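Local coordinates for protein octenoyl-CoA reductase/carboxylase (PDB 4A0S) that probably catalyses the NADPH-dependent reductive carboxylation of 2-octenoyl-CoA, supplying an extender unit for cinnabaramide polyketide biosynthesis, at residues P58-D63 against Y176-A181; E64-V69 against V121-I126. One frame throughout, in Å; residues are numbered along the deposited sequence.

Interaction 1 (P58-D63 against Y176-A181)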
loop_
_atom_site.group_PDB
_atom_site.type_symbol
_atom_site.label_atom_id
_atom_site.label_comp_id
_atom_site.label_asym_id
_atom_site.label_seq_id
_atom_site.Cartn_x
_atom_site.Cartn_y
_atom_site.Cartn_z
ATOM N N PRO A 58 -13.221 -39.714 -8.390
ATOM C CA PRO A 58 -12.473 -39.815 -7.133
ATOM C C PRO A 58 -13.377 -39.654 -5.930
ATOM O O PRO A 58 -14.520 -39.203 -6.061
ATOM C CB PRO A 58 -11.510 -38.629 -7.207
ATOM C CG PRO A 58 -12.262 -37.611 -7.975
ATOM C CD PRO A 58 -13.028 -38.392 -9.020
ATOM N N GLU A 59 -12.865 -40.045 -4.773
ATOM C CA GLU A 59 -13.526 -39.791 -3.521
ATOM C C GLU A 59 -13.379 -38.309 -3.178
ATOM O O GLU A 59 -12.316 -37.690 -3.378
ATOM C CB GLU A 59 -12.935 -40.675 -2.441
ATOM C CG GLU A 59 -13.523 -40.504 -1.056
ATOM C CD GLU A 59 -12.783 -41.329 -0.013
ATOM O OE1 GLU A 59 -11.671 -41.827 -0.304
ATOM O OE2 GLU A 59 -13.320 -41.475 1.106
ATOM N N LEU A 60 -14.476 -37.745 -2.703
ATOM C CA LEU A 60 -14.526 -36.339 -2.359
ATOM C C LEU A 60 -13.901 -36.083 -0.984
ATOM O O LEU A 60 -14.236 -36.734 -0.010
ATOM C CB LEU A 60 -15.985 -35.916 -2.355
ATOM C CG LEU A 60 -16.342 -34.499 -2.751
ATOM C CD1 LEU A 60 -15.782 -34.159 -4.145
ATOM C CD2 LEU A 60 -17.841 -34.423 -2.695
ATOM N N ALA A 61 -12.979 -35.138 -0.918
ATOM C CA ALA A 61 -12.363 -34.734 0.348
ATOM C C ALA A 61 -13.382 -33.932 1.129
ATOM O O ALA A 61 -14.353 -33.466 0.556
ATOM C CB ALA A 61 -11.116 -33.895 0.082
ATOM N N PRO A 62 -13.164 -33.748 2.440
ATOM C CA PRO A 62 -14.234 -33.095 3.197
ATOM C C PRO A 62 -14.437 -31.619 2.861
ATOM O O PRO A 62 -15.506 -31.070 3.136
ATOM C CB PRO A 62 -13.797 -33.254 4.657
ATOM C CG PRO A 62 -12.328 -33.538 4.587
ATOM C CD PRO A 62 -12.099 -34.265 3.311
ATOM N N ASP A 63 -13.431 -30.990 2.265
ATOM C CA ASP A 63 -13.506 -29.566 1.973
ATOM C C ASP A 63 -13.805 -29.392 0.480
ATOM O O ASP A 63 -13.721 -28.294 -0.058
ATOM C CB ASP A 63 -12.184 -28.902 2.306
ATOM C CG ASP A 63 -11.047 -29.420 1.442
ATOM O OD1 ASP A 63 -11.092 -30.606 1.017
ATOM O OD2 ASP A 63 -10.106 -28.641 1.163
ATOM N N TYR A 176 -17.858 -33.835 -14.711
ATOM C CA TYR A 176 -17.783 -33.480 -13.304
ATOM C C TYR A 176 -16.436 -32.926 -13.025
ATOM O O TYR A 176 -15.464 -33.271 -13.693
ATOM C CB TYR A 176 -18.004 -34.697 -12.398
ATOM C CG TYR A 176 -19.380 -35.263 -12.528
ATOM C CD1 TYR A 176 -19.643 -36.245 -13.477
ATOM C CD2 TYR A 176 -20.424 -34.828 -11.711
ATOM C CE1 TYR A 176 -20.892 -36.779 -13.623
ATOM C CE2 TYR A 176 -21.705 -35.352 -11.863
ATOM C CZ TYR A 176 -21.916 -36.339 -12.832
ATOM O OH TYR A 176 -23.151 -36.902 -13.046
ATOM N N GLY A 177 -16.376 -32.090 -11.997
ATOM C CA GLY A 177 -15.129 -31.493 -11.552
ATOM C C GLY A 177 -15.125 -31.657 -10.048
ATOM O O GLY A 177 -16.185 -31.647 -9.409
ATOM N N VAL A 178 -13.936 -31.847 -9.492
ATOM C CA VAL A 178 -13.768 -31.881 -8.045
ATOM C C VAL A 178 -13.004 -30.618 -7.671
ATOM O O VAL A 178 -11.930 -30.323 -8.211
ATOM C CB VAL A 178 -13.024 -33.140 -7.565
ATOM C CG1 VAL A 178 -12.680 -33.035 -6.072
ATOM C CG2 VAL A 178 -13.870 -34.383 -7.834
ATOM N N VAL A 179 -13.593 -29.849 -6.769
ATOM C CA VAL A 179 -13.019 -28.566 -6.434
ATOM C C VAL A 179 -13.021 -28.388 -4.943
ATOM O O VAL A 179 -13.854 -28.950 -4.253
ATOM C CB VAL A 179 -13.807 -27.408 -7.088
ATOM C CG1 VAL A 179 -14.016 -27.682 -8.568
ATOM C CG2 VAL A 179 -15.180 -27.191 -6.417
ATOM N N ARG A 180 -12.090 -27.589 -4.444
ATOM C CA ARG A 180 -12.182 -27.157 -3.067
ATOM C C ARG A 180 -13.299 -26.122 -2.976
ATOM O O ARG A 180 -13.526 -25.363 -3.906
ATOM C CB ARG A 180 -10.859 -26.581 -2.579
ATOM C CG ARG A 180 -9.747 -27.605 -2.607
ATOM C CD ARG A 180 -8.620 -27.226 -1.660
ATOM N NE ARG A 180 -7.877 -28.435 -1.292
ATOM C CZ ARG A 180 -6.607 -28.449 -0.899
ATOM N NH1 ARG A 180 -5.930 -27.316 -0.811
ATOM N NH2 ARG A 180 -6.009 -29.583 -0.579
ATOM N N ALA A 181 -13.993 -26.116 -1.847
ATOM C CA ALA A 181 -15.113 -25.221 -1.660
ATOM C C ALA A 181 -14.683 -23.762 -1.869
ATOM O O ALA A 181 -15.488 -22.924 -2.264
ATOM C CB ALA A 181 -15.707 -25.424 -0.298
HETATM O O HOH W 1 -9.020 -31.025 -1.130
#
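A loop-on-strand contact in the GroES-like domain of this medium-chain dehydrogenase/reductase fold sets Pro-58, Leu-60 and Asp-63 against Val-178, Arg-180 and Ala-181. The loop 58-63 leads into strand 64-73, the antiparallel neighbour of strand 176-180. Before the chain turns into that strand, it runs almost in the same direction as residues 178-181, the two directions differing by 5°. At its start the contact is apolar. Val-178 points its side chain at the loop and offers one methyl to each partner: CG2 lies 3.6 Å from CG of the Pro-58 ring, and CG1 lies 3.8 Å from CD1 of Leu-60. At the far end the contact becomes polar and centres on Asp-63, which is gripped through both its backbone and its side chain. Its carbonyl oxygen accepts a hydrogen bond from Ala-181 N, with 2.8 Å between Asp-63 O and that nitrogen. The Asp-63 carboxylate is set between the backbone N and the carbonyl carbon by chi1 of 64°, and from there OD2 reaches the extended chain of Arg-180. Asp-63 OD2 and Arg-180 NE, 3.3 Å apart, form a salt bridge that is electrostatic: the oxygen sits off the guanidinium plane, with none of its N-H groups directed at it. The carboxylate and guanidinium planes are 53° apart. Nearby, Arg-129 of a second subunit forms a long, weak ion pair with the same OD2, and Gln-147 of that subunit packs on Ala-181, so this end of the loop faces the subunit interface. A water completes the link between acid and base: it donates to Asp-63 OD1 at 3.0 Å, and at the edge of the guanidinium, in its plane, it accepts from Arg-180 NE at 2.8 Å.

Interaction 2 (E64-V69 against V121-I126); sequences EVLVAV and VVRTGI
Val-122 packs on Leu-66 and Ala-68 at a classic beta bulge, where strand 117-124 meets strand 64-73 antiparallel in the sheet of the GroES-like domain. Val-122 and Arg-123 both face Leu-66, and the register slips by one before Val-67 pairs with Val-121. From CB of Val-122, 4.0 Å from Leu-66 O, the side chain forks. CG1 is anti to the carbonyl carbon (chi1 -67°) and meets CB of Ala-68 at 3.6 Å. CG2, between the backbone N and the carbonyl carbon, comes within 3.2 Å of Leu-66 O and rests 3.6 Å from Leu-66 CG, with CD2 of that leucine close by. An alanine here would lose both methyls and would probably open a gap beside Ala-68 CB and the Leu-66 branch, where helix 2-8 also packs through Leu-3 and Val-7. The bulge puts two donors on one acceptor: Leu-66 O takes Val-122 N at 2.8 Å and, on a lone pair, Arg-123 N at a longer 3.3 Å. Arg-123 bends back at chi2, and its NH1 donates to Val-122 O from above the carbonyl plane; NH1 also bonds to Ile-16 O and NH2 to Ala-19 O, tying the strand to the N-terminal region. On the face that carries Val-65, Val-67 and Val-121, Val-65 CG1 touches Val-121 CG1 at 3.6 Å, the two side chains crossing at about a right angle. Within the bulge Leu-66 N donates back to Arg-123 O; the regular pair that follows is Val-65 with Thr-124, non-hydrogen-bonded. Just past the end of strand 117-124, Gly-125 N donates to Glu-64 O at 2.7 Å.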
loop_
_atom_site.group_PDB
_atom_site.type_symbol
_atom_site.label_atom_id
_atom_site.label_comp_id
_atom_site.label_asym_id
_atom_site.label_seq_id
_atom_site.Cartn_x
_atom_site.Cartn_y
_atom_site.Cartn_z
ATOM N N GLU A 64 -14.167 -30.485 -0.177
ATOM C CA GLU A 64 -14.360 -30.440 -1.618
ATOM C C GLU A 64 -15.804 -30.537 -2.026
ATOM O O GLU A 64 -16.651 -30.988 -1.266
ATOM C CB GLU A 64 -13.588 -31.557 -2.287
ATOM C CG GLU A 64 -12.127 -31.247 -2.476
ATOM C CD GLU A 64 -11.341 -32.473 -2.886
ATOM O OE1 GLU A 64 -11.949 -33.547 -3.079
ATOM O OE2 GLU A 64 -10.104 -32.379 -3.005
ATOM N N VAL A 65 -16.061 -30.147 -3.268
ATOM C CA VAL A 65 -17.392 -30.164 -3.813
ATOM C C VAL A 65 -17.306 -30.821 -5.167
ATOM O O VAL A 65 -16.367 -30.580 -5.917
ATOM C CB VAL A 65 -17.940 -28.732 -3.948
ATOM C CG1 VAL A 65 -19.261 -28.743 -4.614
ATOM C CG2 VAL A 65 -18.061 -28.080 -2.557
ATOM N N LEU A 66 -18.264 -31.702 -5.441
ATOM C CA LEU A 66 -18.320 -32.326 -6.737
ATOM C C LEU A 66 -19.289 -31.489 -7.510
ATOM O O LEU A 66 -20.419 -31.305 -7.087
ATOM C CB LEU A 66 -18.811 -33.754 -6.628
ATOM C CG LEU A 66 -18.877 -34.512 -7.948
ATOM C CD1 LEU A 66 -17.481 -34.698 -8.585
ATOM C CD2 LEU A 66 -19.522 -35.839 -7.610
ATOM N N VAL A 67 -18.834 -30.984 -8.642
ATOM C CA VAL A 67 -19.644 -30.131 -9.484
ATOM C C VAL A 67 -19.970 -30.925 -10.735
ATOM O O VAL A 67 -19.068 -31.520 -11.309
ATOM C CB VAL A 67 -18.843 -28.866 -9.889
ATOM C CG1 VAL A 67 -19.601 -28.018 -10.908
ATOM C CG2 VAL A 67 -18.496 -28.058 -8.658
ATOM N N ALA A 68 -21.253 -30.963 -11.115
ATOM C CA ALA A 68 -21.648 -31.433 -12.443
ATOM C C ALA A 68 -21.327 -30.254 -13.331
ATOM O O ALA A 68 -21.989 -29.229 -13.260
ATOM C CB ALA A 68 -23.148 -31.754 -12.507
ATOM N N VAL A 69 -20.287 -30.392 -14.139
ATOM C CA VAL A 69 -19.787 -29.281 -14.921
ATOM C C VAL A 69 -20.649 -29.067 -16.161
ATOM O O VAL A 69 -20.755 -29.942 -17.023
ATOM C CB VAL A 69 -18.335 -29.506 -15.342
ATOM C CG1 VAL A 69 -17.837 -28.327 -16.163
ATOM C CG2 VAL A 69 -17.454 -29.720 -14.120
ATOM N N VAL A 121 -23.574 -27.877 -8.234
ATOM C CA VAL A 121 -23.094 -28.654 -7.121
ATOM C C VAL A 121 -23.906 -29.932 -7.067
ATOM O O VAL A 121 -25.136 -29.897 -7.152
ATOM C CB VAL A 121 -23.241 -27.872 -5.807
ATOM C CG1 VAL A 121 -22.816 -28.720 -4.642
ATOM C CG2 VAL A 121 -22.429 -26.574 -5.876
ATOM N N VAL A 122 -23.230 -31.063 -6.962
ATOM C CA VAL A 122 -23.956 -32.321 -6.808
ATOM C C VAL A 122 -23.635 -33.012 -5.479
ATOM O O VAL A 122 -24.471 -33.725 -4.923
ATOM C CB VAL A 122 -23.784 -33.246 -8.036
ATOM C CG1 VAL A 122 -24.455 -32.627 -9.251
ATOM C CG2 VAL A 122 -22.317 -33.500 -8.328
ATOM N N ARG A 123 -22.437 -32.783 -4.956
ATOM C CA ARG A 123 -22.066 -33.308 -3.644
ATOM C C ARG A 123 -21.128 -32.339 -2.966
ATOM O O ARG A 123 -20.367 -31.649 -3.624
ATOM C CB ARG A 123 -21.368 -34.669 -3.760
ATOM C CG ARG A 123 -22.255 -35.807 -4.276
ATOM C CD ARG A 123 -23.258 -36.249 -3.222
ATOM N NE ARG A 123 -23.967 -37.460 -3.641
ATOM C CZ ARG A 123 -24.960 -37.499 -4.529
ATOM N NH1 ARG A 123 -25.395 -36.395 -5.149
ATOM N NH2 ARG A 123 -25.506 -38.663 -4.817
ATOM N N THR A 124 -21.181 -32.305 -1.644
ATOM C CA THR A 124 -20.242 -31.514 -0.875
ATOM C C THR A 124 -19.662 -32.397 0.200
ATOM O O THR A 124 -20.375 -33.249 0.774
ATOM C CB THR A 124 -20.931 -30.321 -0.184
ATOM O OG1 THR A 124 -21.845 -30.807 0.811
ATOM C CG2 THR A 124 -21.689 -29.463 -1.183
ATOM N N GLY A 125 -18.382 -32.194 0.485
ATOM C CA GLY A 125 -17.729 -32.881 1.582
ATOM C C GLY A 125 -18.330 -32.424 2.902
ATOM O O GLY A 125 -18.977 -31.367 2.967
ATOM N N ILE A 126 -18.092 -33.194 3.964
ATOM C CA ILE A 126 -18.718 -32.927 5.258
ATOM C C ILE A 126 -18.212 -31.641 5.886
ATOM O O ILE A 126 -18.793 -31.128 6.847
ATOM C CB ILE A 126 -18.529 -34.087 6.240
ATOM C CG1 ILE A 126 -17.028 -34.369 6.468
ATOM C CG2 ILE A 126 -19.289 -35.311 5.702
ATOM C CD1 ILE A 126 -16.731 -35.124 7.779
#

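In the fold
From the N terminus, the chain passes through loop 58-63 straight into strand 64-73, whose first part is segment 64-69. It first returns at 121-126, where interaction 2 closes the shorter loop, and only later at 176-181, where interaction 1 closes a longer one that encloses the first; the two nest without crossing. Strand 64-73 lies between strands 117-124 and 176-180 in the sheet. The two contacts are joined along the border of strands 64-73 and 176-180 by the probable hydrogen bonds Val-65 N to Val-179 O and Gly-177 N to Val-67 O. Interaction 2 thus joins two strands of the sheet, while interaction 1 fastens the entry loop of the middle strand to the strand on its other side.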